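Local structure of ORF59 (Human herpesvirus 8, 3HSL) at residues L171-W184 with V207-F220. The protein serves as the accessory subunit of the viral DNA polymerase, stimulating it and raising its processivity during lytic DNA replication. Residues are numbered along the deposited sequence; the frame is centred on the assembly and turned at random.
Sequences LLLCGKTGAFLLKW and VTFSLGGVSKIIDF
Trp-184 and Lys-216 illustrate how the methylene chain of a lysine can pack like an apolar side chain. The two run past each other in opposite directions, with Lys-216 CB centred over the indole's six-membered ring, 3.7 Å from its centroid, a CH-pi contact. The chain stays extended, with CD over the same indole face near Trp-184 CG, and bends at its last torsion (chi4 -57°); CE lies in plane at the Phe-180 ring edge. A second CH-pi contact lies deeper: Leu-181 CD1 sits over one face of the Phe-209 ring, displaced toward its rim and 3.6 Å from the centroid, while Leu-181 CD2 touches Phe-209 CZ. Helix 175-184 packs, without a cross-segment hydrogen bond, on the beta-hairpin 207-220, antiparallel to strand 214-219 (175°) with axes 10.3 Å apart, a helix on a sheet as in this processivity-factor family. A type II' turn, Leu-211 to Val-214, closes the hairpin. Apolar contacts without ring stacking form the other end: Thr-177 CG2 meets Ile-218 CG2 tip to tip at 3.8 Å, its OG1 being hydrogen-bonded to Asp-240. Leu-171 divides its branches, CD2 meeting Val-207 CG2 at 3.6 Å and CD1 reaching Phe-220 CD2 at 3.7 Å.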
loop_
_atom_site.group_PDB
_atom_site.type_symbol
_atom_site.label_atom_id
_atom_site.label_comp_id
_atom_site.label_asym_id
_atom_site.label_seq_id
_atom_site.Cartn_x
_atom_site.Cartn_y
_atom_site.Cartn_z
ATOM N N LEU A 171 8.679 15.998 32.556
ATOM C CA LEU A 171 8.191 17.283 32.063
ATOM C C LEU A 171 6.959 17.171 31.160
ATOM O O LEU A 171 6.902 16.290 30.296
ATOM C CB LEU A 171 9.303 17.954 31.260
ATOM C CG LEU A 171 9.010 19.287 30.567
ATOM C CD1 LEU A 171 8.768 20.412 31.579
ATOM C CD2 LEU A 171 10.142 19.660 29.636
ATOM N N LEU A 172 5.985 18.065 31.366
ATOM C CA LEU A 172 4.760 18.106 30.555
ATOM C C LEU A 172 4.525 19.526 30.057
ATOM O O LEU A 172 4.197 20.425 30.835
ATOM C CB LEU A 172 3.545 17.601 31.322
ATOM C CG LEU A 172 2.261 17.562 30.486
ATOM C CD1 LEU A 172 2.409 16.712 29.237
ATOM C CD2 LEU A 172 1.102 17.073 31.314
ATOM N N LEU A 173 4.693 19.722 28.749
ATOM C CA LEU A 173 4.542 21.054 28.166
ATOM C C LEU A 173 3.172 21.192 27.567
ATOM O O LEU A 173 2.618 20.209 27.075
ATOM C CB LEU A 173 5.547 21.272 27.031
ATOM C CG LEU A 173 6.932 20.641 27.129
ATOM C CD1 LEU A 173 6.802 19.130 26.661
ATOM C CD2 LEU A 173 7.939 21.378 26.239
ATOM N N CYS A 174 2.627 22.404 27.604
ATOM C CA CYS A 174 1.324 22.665 27.017
ATOM C C CYS A 174 1.412 22.687 25.485
ATOM O O CYS A 174 2.498 22.610 24.912
ATOM C CB CYS A 174 0.733 23.973 27.557
ATOM S SG CYS A 174 1.725 25.487 27.322
ATOM N N GLY A 175 0.258 22.791 24.830
ATOM C CA GLY A 175 0.178 22.835 23.373
ATOM C C GLY A 175 1.040 23.930 22.782
ATOM O O GLY A 175 1.900 23.653 21.950
ATOM N N LYS A 176 0.812 25.170 23.217
ATOM C CA LYS A 176 1.568 26.341 22.734
ATOM C C LYS A 176 3.085 26.127 22.824
ATOM O O LYS A 176 3.785 26.236 21.817
ATOM C CB LYS A 176 1.135 27.633 23.446
ATOM N N THR A 177 3.592 25.823 24.016
ATOM C CA THR A 177 5.027 25.576 24.202
ATOM C C THR A 177 5.487 24.359 23.380
ATOM O O THR A 177 6.502 24.418 22.678
ATOM C CB THR A 177 5.350 25.389 25.686
ATOM O OG1 THR A 177 4.978 26.577 26.389
ATOM C CG2 THR A 177 6.835 25.123 25.904
ATOM N N GLY A 178 4.736 23.263 23.471
ATOM C CA GLY A 178 5.050 22.041 22.739
ATOM C C GLY A 178 5.161 22.211 21.235
ATOM O O GLY A 178 6.038 21.624 20.619
ATOM N N ALA A 179 4.277 23.012 20.642
ATOM C CA ALA A 179 4.293 23.243 19.191
ATOM C C ALA A 179 5.451 24.140 18.805
ATOM O O ALA A 179 6.083 23.968 17.761
ATOM C CB ALA A 179 2.973 23.859 18.715
ATOM N N PHE A 180 5.722 25.103 19.669
ATOM C CA PHE A 180 6.779 26.056 19.445
ATOM C C PHE A 180 8.113 25.282 19.526
ATOM O O PHE A 180 9.039 25.548 18.760
ATOM C CB PHE A 180 6.663 27.155 20.493
ATOM C CG PHE A 180 7.223 28.470 20.064
ATOM C CD1 PHE A 180 6.395 29.401 19.414
ATOM C CD2 PHE A 180 8.561 28.800 20.299
ATOM C CE1 PHE A 180 6.889 30.646 19.001
ATOM C CE2 PHE A 180 9.077 30.046 19.891
ATOM C CZ PHE A 180 8.236 30.970 19.240
ATOM N N LEU A 181 8.199 24.327 20.452
ATOM C CA LEU A 181 9.399 23.506 20.615
ATOM C C LEU A 181 9.670 22.642 19.383
ATOM O O LEU A 181 10.819 22.432 18.983
ATOM C CB LEU A 181 9.250 22.575 21.823
ATOM C CG LEU A 181 10.369 21.530 22.023
ATOM C CD1 LEU A 181 11.733 22.194 22.225
ATOM C CD2 LEU A 181 10.065 20.548 23.158
ATOM N N LEU A 182 8.596 22.142 18.787
ATOM C CA LEU A 182 8.699 21.290 17.626
ATOM C C LEU A 182 9.089 22.157 16.411
ATOM O O LEU A 182 9.975 21.782 15.641
ATOM C CB LEU A 182 7.370 20.582 17.398
ATOM C CG LEU A 182 7.327 19.252 16.648
ATOM C CD1 LEU A 182 5.878 18.953 16.320
ATOM C CD2 LEU A 182 8.119 19.250 15.383
ATOM N N LYS A 183 8.439 23.308 16.241
ATOM C CA LYS A 183 8.741 24.189 15.104
ATOM C C LYS A 183 10.218 24.508 15.084
ATOM O O LYS A 183 10.857 24.473 14.029
ATOM C CB LYS A 183 7.925 25.488 15.152
ATOM N N TRP A 184 10.736 24.815 16.273
ATOM C CA TRP A 184 12.135 25.152 16.493
ATOM C C TRP A 184 13.014 23.953 16.172
ATOM O O TRP A 184 14.010 24.078 15.476
ATOM C CB TRP A 184 12.343 25.603 17.941
ATOM C CG TRP A 184 13.724 26.109 18.213
ATOM C CD1 TRP A 184 14.168 27.385 18.036
ATOM C CD2 TRP A 184 14.843 25.358 18.710
ATOM N NE1 TRP A 184 15.489 27.477 18.390
ATOM C CE2 TRP A 184 15.930 26.248 18.807
ATOM C CE3 TRP A 184 15.031 24.022 19.080
ATOM C CZ2 TRP A 184 17.189 25.849 19.259
ATOM C CZ3 TRP A 184 16.287 23.626 19.531
ATOM C CH2 TRP A 184 17.345 24.538 19.615
ATOM N N VAL A 207 14.445 23.565 31.251
ATOM C CA VAL A 207 14.873 22.505 30.356
ATOM C C VAL A 207 15.392 23.168 29.112
ATOM O O VAL A 207 14.700 24.016 28.537
ATOM C CB VAL A 207 13.695 21.675 29.926
ATOM C CG1 VAL A 207 14.112 20.656 28.846
ATOM C CG2 VAL A 207 13.103 20.998 31.146
ATOM N N THR A 208 16.593 22.808 28.671
ATOM C CA THR A 208 17.095 23.467 27.478
ATOM C C THR A 208 17.449 22.462 26.376
ATOM O O THR A 208 18.002 21.397 26.639
ATOM C CB THR A 208 18.288 24.423 27.789
ATOM O OG1 THR A 208 19.545 23.822 27.502
ATOM C CG2 THR A 208 18.237 24.932 29.209
ATOM N N PHE A 209 17.115 22.822 25.140
ATOM C CA PHE A 209 17.398 21.985 23.975
ATOM C C PHE A 209 18.580 22.645 23.295
ATOM O O PHE A 209 18.508 23.801 22.898
ATOM C CB PHE A 209 16.154 21.846 23.092
ATOM C CG PHE A 209 15.012 21.112 23.772
ATOM C CD1 PHE A 209 14.785 19.750 23.521
ATOM C CD2 PHE A 209 14.163 21.772 24.663
ATOM C CE1 PHE A 209 13.725 19.051 24.148
ATOM C CE2 PHE A 209 13.098 21.091 25.299
ATOM C CZ PHE A 209 12.880 19.724 25.039
ATOM N N SER A 210 19.668 21.898 23.176
ATOM C CA SER A 210 20.909 22.405 22.604
ATOM C C SER A 210 21.394 21.585 21.436
ATOM O O SER A 210 21.554 20.355 21.521
ATOM C CB SER A 210 22.002 22.473 23.681
ATOM O OG SER A 210 23.226 22.897 23.114
ATOM N N LEU A 211 21.638 22.281 20.339
ATOM C CA LEU A 211 22.035 21.598 19.136
ATOM C C LEU A 211 22.928 22.496 18.278
ATOM O O LEU A 211 22.692 23.704 18.168
ATOM C CB LEU A 211 20.735 21.249 18.416
ATOM C CG LEU A 211 20.592 20.208 17.327
ATOM C CD1 LEU A 211 19.141 20.274 16.939
ATOM C CD2 LEU A 211 21.459 20.496 16.138
ATOM N N GLY A 212 23.952 21.909 17.668
ATOM C CA GLY A 212 24.874 22.691 16.858
ATOM C C GLY A 212 25.314 23.773 17.814
ATOM O O GLY A 212 25.878 23.470 18.875
ATOM N N GLY A 213 25.053 25.028 17.454
ATOM C CA GLY A 213 25.415 26.169 18.303
ATOM C C GLY A 213 24.237 27.038 18.725
ATOM O O GLY A 213 24.415 28.216 18.999
ATOM N N VAL A 214 23.035 26.466 18.778
ATOM C CA VAL A 214 21.822 27.201 19.169
ATOM C C VAL A 214 21.047 26.463 20.249
ATOM O O VAL A 214 21.084 25.239 20.312
ATOM C CB VAL A 214 20.875 27.476 17.964
ATOM C CG1 VAL A 214 21.448 28.551 17.046
ATOM C CG2 VAL A 214 20.537 26.181 17.202
ATOM N N SER A 215 20.344 27.199 21.101
ATOM C CA SER A 215 19.604 26.563 22.178
ATOM C C SER A 215 18.195 27.067 22.343
ATOM O O SER A 215 17.870 28.185 21.922
ATOM C CB SER A 215 20.294 26.871 23.504
ATOM O OG SER A 215 21.653 26.492 23.485
ATOM N N LYS A 216 17.348 26.248 22.956
ATOM C CA LYS A 216 16.014 26.718 23.249
ATOM C C LYS A 216 15.817 26.497 24.741
ATOM O O LYS A 216 16.028 25.396 25.252
ATOM C CB LYS A 216 14.914 26.048 22.442
ATOM C CG LYS A 216 13.634 26.864 22.542
ATOM C CD LYS A 216 12.481 26.285 21.764
ATOM C CE LYS A 216 11.364 27.334 21.541
ATOM N NZ LYS A 216 10.774 27.973 22.765
ATOM N N ILE A 217 15.414 27.558 25.421
ATOM C CA ILE A 217 15.177 27.547 26.853
ATOM C C ILE A 217 13.675 27.534 27.173
ATOM O O ILE A 217 12.915 28.336 26.639
ATOM C CB ILE A 217 15.741 28.846 27.506
ATOM C CG1 ILE A 217 17.184 29.149 27.069
ATOM C CG2 ILE A 217 15.598 28.813 29.021
ATOM C CD1 ILE A 217 18.216 28.141 27.531
ATOM N N ILE A 218 13.252 26.628 28.045
ATOM C CA ILE A 218 11.859 26.560 28.465
ATOM C C ILE A 218 11.789 26.428 29.985
ATOM O O ILE A 218 12.437 25.555 30.566
ATOM C CB ILE A 218 11.126 25.358 27.851
ATOM C CG1 ILE A 218 11.141 25.432 26.318
ATOM C CG2 ILE A 218 9.696 25.288 28.390
ATOM C CD1 ILE A 218 10.528 24.236 25.636
ATOM N N ASP A 219 11.015 27.283 30.638
ATOM C CA ASP A 219 10.881 27.158 32.084
ATOM C C ASP A 219 9.556 26.474 32.418
ATOM O O ASP A 219 8.628 26.486 31.611
ATOM C CB ASP A 219 11.074 28.489 32.826
ATOM C CG ASP A 219 10.083 29.555 32.412
ATOM O OD1 ASP A 219 9.379 29.377 31.400
ATOM O OD2 ASP A 219 10.013 30.589 33.115
ATOM N N PHE A 220 9.469 25.878 33.601
ATOM C CA PHE A 220 8.251 25.183 34.019
ATOM C C PHE A 220 7.954 25.361 35.507
ATOM O O PHE A 220 8.846 25.685 36.290
ATOM C CB PHE A 220 8.348 23.684 33.675
ATOM C CG PHE A 220 9.529 22.988 34.302
ATOM C CD1 PHE A 220 9.445 22.460 35.589
ATOM C CD2 PHE A 220 10.726 22.858 33.604
ATOM C CE1 PHE A 220 10.534 21.819 36.170
ATOM C CE2 PHE A 220 11.802 22.225 34.168
ATOM C CZ PHE A 220 11.711 21.703 35.456
#